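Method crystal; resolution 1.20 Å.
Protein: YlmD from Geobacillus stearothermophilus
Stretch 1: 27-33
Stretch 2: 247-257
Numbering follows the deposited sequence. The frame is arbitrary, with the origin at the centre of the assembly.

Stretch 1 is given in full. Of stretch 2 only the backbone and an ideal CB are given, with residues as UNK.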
ATOM      1  N   GLY A  27       2.317  -7.695   4.894  1.00 11.92           N
ATOM      2  CA  GLY A  27       3.699  -7.379   4.628  1.00 11.54           C
ATOM      3  C   GLY A  27       3.862  -6.672   3.304  1.00 11.56           C
ATOM      4  O   GLY A  27       2.893  -6.289   2.639  1.00 10.28           O
ATOM      5  N   LEU A  28       5.134  -6.502   2.945  1.00 12.37           N
ATOM      6  CA  LEU A  28       5.529  -5.886   1.683  1.00 10.75           C
ATOM      7  C   LEU A  28       6.752  -6.652   1.184  1.00 11.06           C
ATOM      8  O   LEU A  28       7.691  -6.918   1.951  1.00 13.40           O
ATOM      9  CB  LEU A  28       5.921  -4.426   1.882  1.00 11.25           C
ATOM     10  CG  LEU A  28       6.342  -3.631   0.647  1.00 12.12           C
ATOM     11  CD1 LEU A  28       5.154  -3.248  -0.214  1.00 12.68           C
ATOM     12  CD2 LEU A  28       7.092  -2.370   1.021  1.00 14.38           C
ATOM     13  N   THR A  29       6.734  -7.031  -0.094  1.00 10.16           N
ATOM     14  CA  THR A  29       7.887  -7.760  -0.630  1.00 11.38           C
ATOM     15  C   THR A  29       9.076  -6.821  -0.829  1.00 11.82           C
ATOM     16  O   THR A  29       8.920  -5.604  -0.905  1.00 11.33           O
ATOM     17  CB  THR A  29       7.540  -8.438  -1.966  1.00 11.40           C
ATOM     18  OG1 THR A  29       7.108  -7.483  -2.928  1.00 11.10           O
ATOM     19  CG2 THR A  29       6.455  -9.468  -1.778  1.00 11.40           C
ATOM     20  N   THR A  30      10.277  -7.416  -0.919  1.00 11.98           N
ATOM     21  CA  THR A  30      11.471  -6.712  -1.369  1.00 11.83           C
ATOM     22  C   THR A  30      11.761  -7.160  -2.799  1.00 13.64           C
ATOM     23  O   THR A  30      11.067  -8.001  -3.363  1.00 13.94           O
ATOM     24  CB  THR A  30      12.690  -7.002  -0.495  1.00 16.48           C
ATOM     25  OG1 THR A  30      13.111  -8.332  -0.792  1.00 18.41           O
ATOM     26  CG2 THR A  30      12.369  -6.788   0.960  1.00 18.86           C
ATOM     27  N   LYS A  31      12.823  -6.630  -3.375  1.00 13.29           N
ATOM     28  CA  LYS A  31      13.043  -6.840  -4.797  1.00 14.03           C
ATOM     29  C   LYS A  31      13.720  -8.155  -5.103  1.00 11.19           C
ATOM     30  O   LYS A  31      13.923  -8.466  -6.285  1.00 12.73           O
ATOM     31  CB  LYS A  31      13.878  -5.686  -5.377  1.00 17.57           C
ATOM     32  CG  LYS A  31      15.237  -5.622  -4.852  1.00 15.82           C
ATOM     33  CD  LYS A  31      15.888  -4.232  -4.928  1.00 31.61           C
ATOM     34  CE  LYS A  31      15.784  -3.587  -6.294  1.00 23.21           C
ATOM     35  NZ  LYS A  31      16.851  -2.510  -6.434  1.00 21.68           N
ATOM     36  N   HIS A  32      14.138  -8.928  -4.099  1.00 11.55           N
ATOM     37  CA  HIS A  32      14.984 -10.088  -4.323  1.00 12.41           C
ATOM     38  C   HIS A  32      14.242 -11.418  -4.228  1.00 13.25           C
ATOM     39  O   HIS A  32      13.216 -11.533  -3.561  1.00 14.78           O
ATOM     40  CB  HIS A  32      16.126 -10.049  -3.334  1.00 13.73           C
ATOM     41  CG  HIS A  32      16.982  -8.842  -3.509  1.00 13.76           C
ATOM     42  ND1 HIS A  32      17.726  -8.632  -4.648  1.00 14.46           N
ATOM     43  CD2 HIS A  32      17.153  -7.751  -2.725  1.00 15.27           C
ATOM     44  CE1 HIS A  32      18.349  -7.470  -4.541  1.00 17.19           C
ATOM     45  NE2 HIS A  32      18.031  -6.927  -3.377  1.00 17.04           N
ATOM     46  N   GLY A  33      14.789 -12.415  -4.913  1.00 12.91           N
ATOM     47  CA  GLY A  33      14.278 -13.771  -4.860  1.00 14.40           C
ATOM     48  C   GLY A  33      13.414 -14.182  -6.031  1.00 14.44           C
ATOM     49  O   GLY A  33      12.821 -15.266  -5.988  1.00 14.64           O
ATOM     50  N   UNK A 247      16.511   3.099   0.170  1.00 19.48           N
ATOM     51  CA  UNK A 247      16.903   1.715   0.452  1.00 21.80           C
ATOM     52  C   UNK A 247      16.919   0.934  -0.856  1.00 25.25           C
ATOM     53  O   UNK A 247      16.111   0.039  -1.100  1.00 21.31           O
ATOM     54  CB  UNK A 247      15.955   1.065   1.462  1.00 21.80           C
ATOM     55  N   UNK A 248      17.896   1.302  -1.700  1.00 21.75           N
ATOM     56  CA  UNK A 248      17.997   0.745  -3.040  1.00 19.82           C
ATOM     57  C   UNK A 248      18.282  -0.746  -3.045  1.00 27.28           C
ATOM     58  O   UNK A 248      18.022  -1.417  -4.050  1.00 26.46           O
ATOM     59  CB  UNK A 248      19.090   1.475  -3.823  1.00 19.82           C
ATOM     60  N   UNK A 249      18.848  -1.280  -1.962  1.00 23.81           N
ATOM     61  CA  UNK A 249      19.118  -2.712  -1.934  1.00 27.10           C
ATOM     62  C   UNK A 249      17.895  -3.525  -1.548  1.00 22.61           C
ATOM     63  O   UNK A 249      17.949  -4.763  -1.616  1.00 23.38           O
ATOM     64  CB  UNK A 249      20.261  -3.010  -0.962  1.00 27.10           C
ATOM     65  N   UNK A 250      16.811  -2.873  -1.147  1.00 17.59           N
ATOM     66  CA  UNK A 250      15.597  -3.593  -0.826  1.00 17.84           C
ATOM     67  C   UNK A 250      14.490  -3.340  -1.829  1.00 15.38           C
ATOM     68  O   UNK A 250      13.670  -4.228  -2.044  1.00 13.91           O
ATOM     69  CB  UNK A 250      15.120  -3.213   0.577  1.00 17.84           C
ATOM     70  N   UNK A 251      14.417  -2.137  -2.431  1.00 12.86           N
ATOM     71  CA  UNK A 251      13.205  -1.700  -3.094  1.00 12.01           C
ATOM     72  C   UNK A 251      13.374  -1.174  -4.508  1.00 11.70           C
ATOM     73  O   UNK A 251      14.376  -0.518  -4.823  1.00 12.40           O
ATOM     74  CB  UNK A 251      12.545  -0.612  -2.244  1.00 12.01           C
ATOM     75  N   UNK A 252      12.389  -1.495  -5.359  1.00 10.42           N
ATOM     76  CA  UNK A 252      12.170  -0.759  -6.587  1.00 10.33           C
ATOM     77  C   UNK A 252      11.694   0.642  -6.218  1.00 11.32           C
ATOM     78  O   UNK A 252      10.967   0.830  -5.245  1.00 11.30           O
ATOM     79  CB  UNK A 252      11.162  -1.472  -7.491  1.00 10.33           C
ATOM     80  N   UNK A 253      12.044   1.624  -7.044  1.00  9.82           N
ATOM     81  CA  UNK A 253      11.608   2.995  -6.833  1.00 10.30           C
ATOM     82  C   UNK A 253      11.356   3.639  -8.184  1.00  9.49           C
ATOM     83  O   UNK A 253      12.290   3.823  -8.959  1.00 10.93           O
ATOM     84  CB  UNK A 253      12.641   3.789  -6.031  1.00 10.30           C
ATOM     85  N   UNK A 254      10.107   4.004  -8.444  1.00 10.11           N
ATOM     86  CA  UNK A 254       9.793   4.696  -9.695  1.00 10.62           C
ATOM     87  C   UNK A 254      10.654   5.928  -9.894  1.00 11.75           C
ATOM     88  O   UNK A 254      11.135   6.183 -11.004  1.00 13.52           O
ATOM     89  CB  UNK A 254       8.315   5.091  -9.726  1.00 10.62           C
ATOM     90  N   UNK A 255      10.876   6.703  -8.836  1.00 11.34           N
ATOM     91  CA  UNK A 255      11.656   7.922  -8.980  1.00 13.52           C
ATOM     92  C   UNK A 255      13.140   7.613  -9.139  1.00 13.43           C
ATOM     93  O   UNK A 255      13.790   8.116 -10.062  1.00 15.29           O
ATOM     94  CB  UNK A 255      11.434   8.838  -7.775  1.00 13.52           C
ATOM     95  N   UNK A 256      13.708   6.795  -8.234  1.00 12.55           N
ATOM     96  CA  UNK A 256      15.158   6.581  -8.287  1.00 14.00           C
ATOM     97  C   UNK A 256      15.545   5.844  -9.557  1.00 13.60           C
ATOM     98  O   UNK A 256      16.604   6.100 -10.140  1.00 15.64           O
ATOM     99  CB  UNK A 256      15.635   5.800  -7.061  1.00 14.00           C
ATOM    100  N   UNK A 257      14.712   4.909  -9.982  1.00 12.63           N
ATOM    101  CA  UNK A 257      14.974   4.049 -11.126  1.00 11.51           C
ATOM    102  C   UNK A 257      14.501   4.695 -12.427  1.00 14.99           C
ATOM    103  O   UNK A 257      14.475   4.033 -13.479  1.00 15.12           O
ATOM    104  CB  UNK A 257      14.293   2.692 -10.933  1.00 11.51           C
TER

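Position 247 lies beyond the reach of stretch 1, its CB with nothing of that stretch within 5.5 Å, so the contact hardly restricts the choice. The deposited residue is E247, whose backbone O accepts bonds from the backbone N of both 250 and 251, folding the chain into a turn.

At 248 the CA-to-CB bond points away, and the visible demand falls on the backbone: K31 NZ donates a hydrogen bond to the carbonyl O of 248 at 2.9 Å. Any side chain would permit this, although an acidic one would suit K31 NZ, 5.3 Å from the ideal CB of 248. The residue is E248. Its CG comes within 4.3 Å of K31 NZ.

Position 249 also directs its CB away, and the nearest atom of stretch 1, H32 NE2, is 5.1 Å off. Small or polar residues would do equally well, since the carbonyl makes the contact: H32 NE2 donates to the O of 249 at 2.8 Å, with that O at the edge of the imidazole, near its plane. A249 is deposited, and its methyl adds no closer approach.

At 250 the backbone again carries the polar link, K31 N donating to its O at 2.9 Å. The CB points away, yet it sits 4.5 Å from T30 CG2, so an aliphatic chain could follow that methyl. L250 does so, placing CD2 3.8 Å from T30 CG2.

The CB of 251 points away and finds nothing of stretch 1 within 5.5 Å. A short side chain would therefore leave L28 untouched, whereas a long apolar or aromatic one could turn back to it. F251, with chi1 m, brings CE2 to 3.9 Å from L28 CD2; the same CE2 is 4.1 Å from T29 O, which lies at the ring edge.

At 252 the CB is directed sideways, 5.2 Å from K31 CE, beside the aliphatic part of the lysine. A large apolar or aromatic group could cover those methylenes. In F252 the ring does this face-on: K31 CB stands 3.9 Å from the ring centroid, 17° off its normal, a CH-pi contact.

Positions 253, 254 and 255 are out of reach, and stretch 1 expresses no preference there. They hold S253, whose OG accepts from the backbone N of 256 at 3.0 Å, then H254 and R255.

The CB of 256 points toward stretch 1, but only a long chain could approach K31, and stretch 1 does not otherwise fix its kind. The residue is R256. Its NH2 lies 4.0 Å from K31 NZ, two like charges close together, not bonded to each other; both have partners, K31 NZ donating to E248 O and R256 NH2 to F251 O (2.8 Å). R256 NE and E248 OE2 are 3.4 Å apart, a salt bridge of charges only, since no N-H points at the oxygen.

Position 257 also points toward stretch 1, but its distance leaves any polar contact with K31 to a long chain or a water, and an acidic or amide group suits the second. D257 uses water 1, which accepts from K31 NZ and donates to D257 OD2, each at 2.8 Å. R256 NH2 is 3.0 Å from D257 OD1, a salt bridge.

Stretch 2 247-257: EEALFFSHRRD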
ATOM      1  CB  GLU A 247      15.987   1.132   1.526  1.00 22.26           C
ATOM      2  CG  GLU A 247      16.131   1.905   2.846  1.00 28.62           C
ATOM      3  CD  GLU A 247      15.254   1.451   4.020  1.00 53.81           C
ATOM      4  OE1 GLU A 247      14.870   0.261   4.128  1.00 26.80           O
ATOM      5  OE2 GLU A 247      14.965   2.317   4.882  1.00 34.67           O
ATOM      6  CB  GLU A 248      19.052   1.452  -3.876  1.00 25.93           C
ATOM      7  CG  GLU A 248      19.232   0.806  -5.249  1.00 39.90           C
ATOM      8  CD  GLU A 248      20.016   1.664  -6.222  1.00 96.84           C
ATOM      9  OE1 GLU A 248      20.859   2.460  -5.756  1.00 71.23           O
ATOM     10  OE2 GLU A 248      19.785   1.540  -7.453  1.00 51.60           O
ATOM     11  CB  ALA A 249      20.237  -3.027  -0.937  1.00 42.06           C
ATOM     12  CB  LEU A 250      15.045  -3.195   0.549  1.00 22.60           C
ATOM     13  CG  LEU A 250      15.699  -3.781   1.791  1.00 25.35           C
ATOM     14  CD1 LEU A 250      14.926  -3.325   3.024  1.00 29.57           C
ATOM     15  CD2 LEU A 250      15.758  -5.287   1.697  1.00 27.66           C
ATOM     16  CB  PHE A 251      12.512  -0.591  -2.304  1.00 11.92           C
ATOM     17  CG  PHE A 251      12.155  -0.977  -0.895  1.00 13.94           C
ATOM     18  CD1 PHE A 251      12.665  -0.266   0.174  1.00 16.39           C
ATOM     19  CD2 PHE A 251      11.282  -2.013  -0.645  1.00 12.53           C
ATOM     20  CE1 PHE A 251      12.315  -0.585   1.485  1.00 17.24           C
ATOM     21  CE2 PHE A 251      10.925  -2.344   0.648  1.00 14.85           C
ATOM     22  CZ  PHE A 251      11.458  -1.616   1.713  1.00 14.45           C
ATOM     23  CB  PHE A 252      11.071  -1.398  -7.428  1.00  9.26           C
ATOM     24  CG  PHE A 252      11.319  -2.842  -7.777  1.00  9.07           C
ATOM     25  CD1 PHE A 252      10.469  -3.844  -7.276  1.00 12.32           C
ATOM     26  CD2 PHE A 252      12.356  -3.225  -8.608  1.00 10.95           C
ATOM     27  CE1 PHE A 252      10.696  -5.184  -7.603  1.00 12.11           C
ATOM     28  CE2 PHE A 252      12.571  -4.547  -8.920  1.00 11.14           C
ATOM     29  CZ  PHE A 252      11.711  -5.521  -8.428  1.00 10.52           C
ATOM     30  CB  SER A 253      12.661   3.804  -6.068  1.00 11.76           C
ATOM     31  OG  SER A 253      12.346   5.179  -6.052  1.00 11.98           O
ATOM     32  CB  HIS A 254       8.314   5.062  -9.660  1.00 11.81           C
ATOM     33  CG  HIS A 254       7.870   5.890 -10.819  1.00 13.47           C
ATOM     34  ND1 HIS A 254       7.581   5.340 -12.046  1.00 15.03           N
ATOM     35  CD2 HIS A 254       7.674   7.221 -10.938  1.00 20.11           C
ATOM     36  CE1 HIS A 254       7.228   6.300 -12.878  1.00 13.03           C
ATOM     37  NE2 HIS A 254       7.278   7.454 -12.233  1.00 21.68           N
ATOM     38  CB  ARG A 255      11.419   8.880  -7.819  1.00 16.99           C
ATOM     39  CG  ARG A 255      12.176  10.194  -7.994  1.00 24.88           C
ATOM     40  CD  ARG A 255      11.698  11.282  -7.042  1.00 61.35           C
ATOM     41  NE  ARG A 255      10.511  11.962  -7.553  1.00 74.51           N
ATOM     42  CZ  ARG A 255      10.376  13.282  -7.671  1.00 58.16           C
ATOM     43  NH1 ARG A 255      11.350  14.108  -7.296  1.00 55.61           N
ATOM     44  NH2 ARG A 255       9.245  13.775  -8.150  1.00 66.78           N
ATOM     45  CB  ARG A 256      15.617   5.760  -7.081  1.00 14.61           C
ATOM     46  CG  ARG A 256      17.131   5.579  -6.965  1.00 15.49           C
ATOM     47  CD  ARG A 256      17.507   4.471  -5.993  1.00 20.16           C
ATOM     48  NE  ARG A 256      16.958   3.226  -6.484  1.00 21.99           N
ATOM     49  CZ  ARG A 256      16.123   2.420  -5.830  1.00 14.99           C
ATOM     50  NH1 ARG A 256      15.755   2.651  -4.586  1.00 17.53           N
ATOM     51  NH2 ARG A 256      15.693   1.346  -6.448  1.00 14.41           N
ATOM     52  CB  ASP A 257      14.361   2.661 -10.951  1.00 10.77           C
ATOM     53  CG  ASP A 257      14.891   1.916  -9.729  1.00 12.57           C
ATOM     54  OD1 ASP A 257      16.036   2.197  -9.298  1.00 15.10           O
ATOM     55  OD2 ASP A 257      14.177   1.031  -9.215  1.00 13.59           O
TER
HETATM   56  O   HOH W   1      15.624  -1.256  -8.598  1.00 17.20           O
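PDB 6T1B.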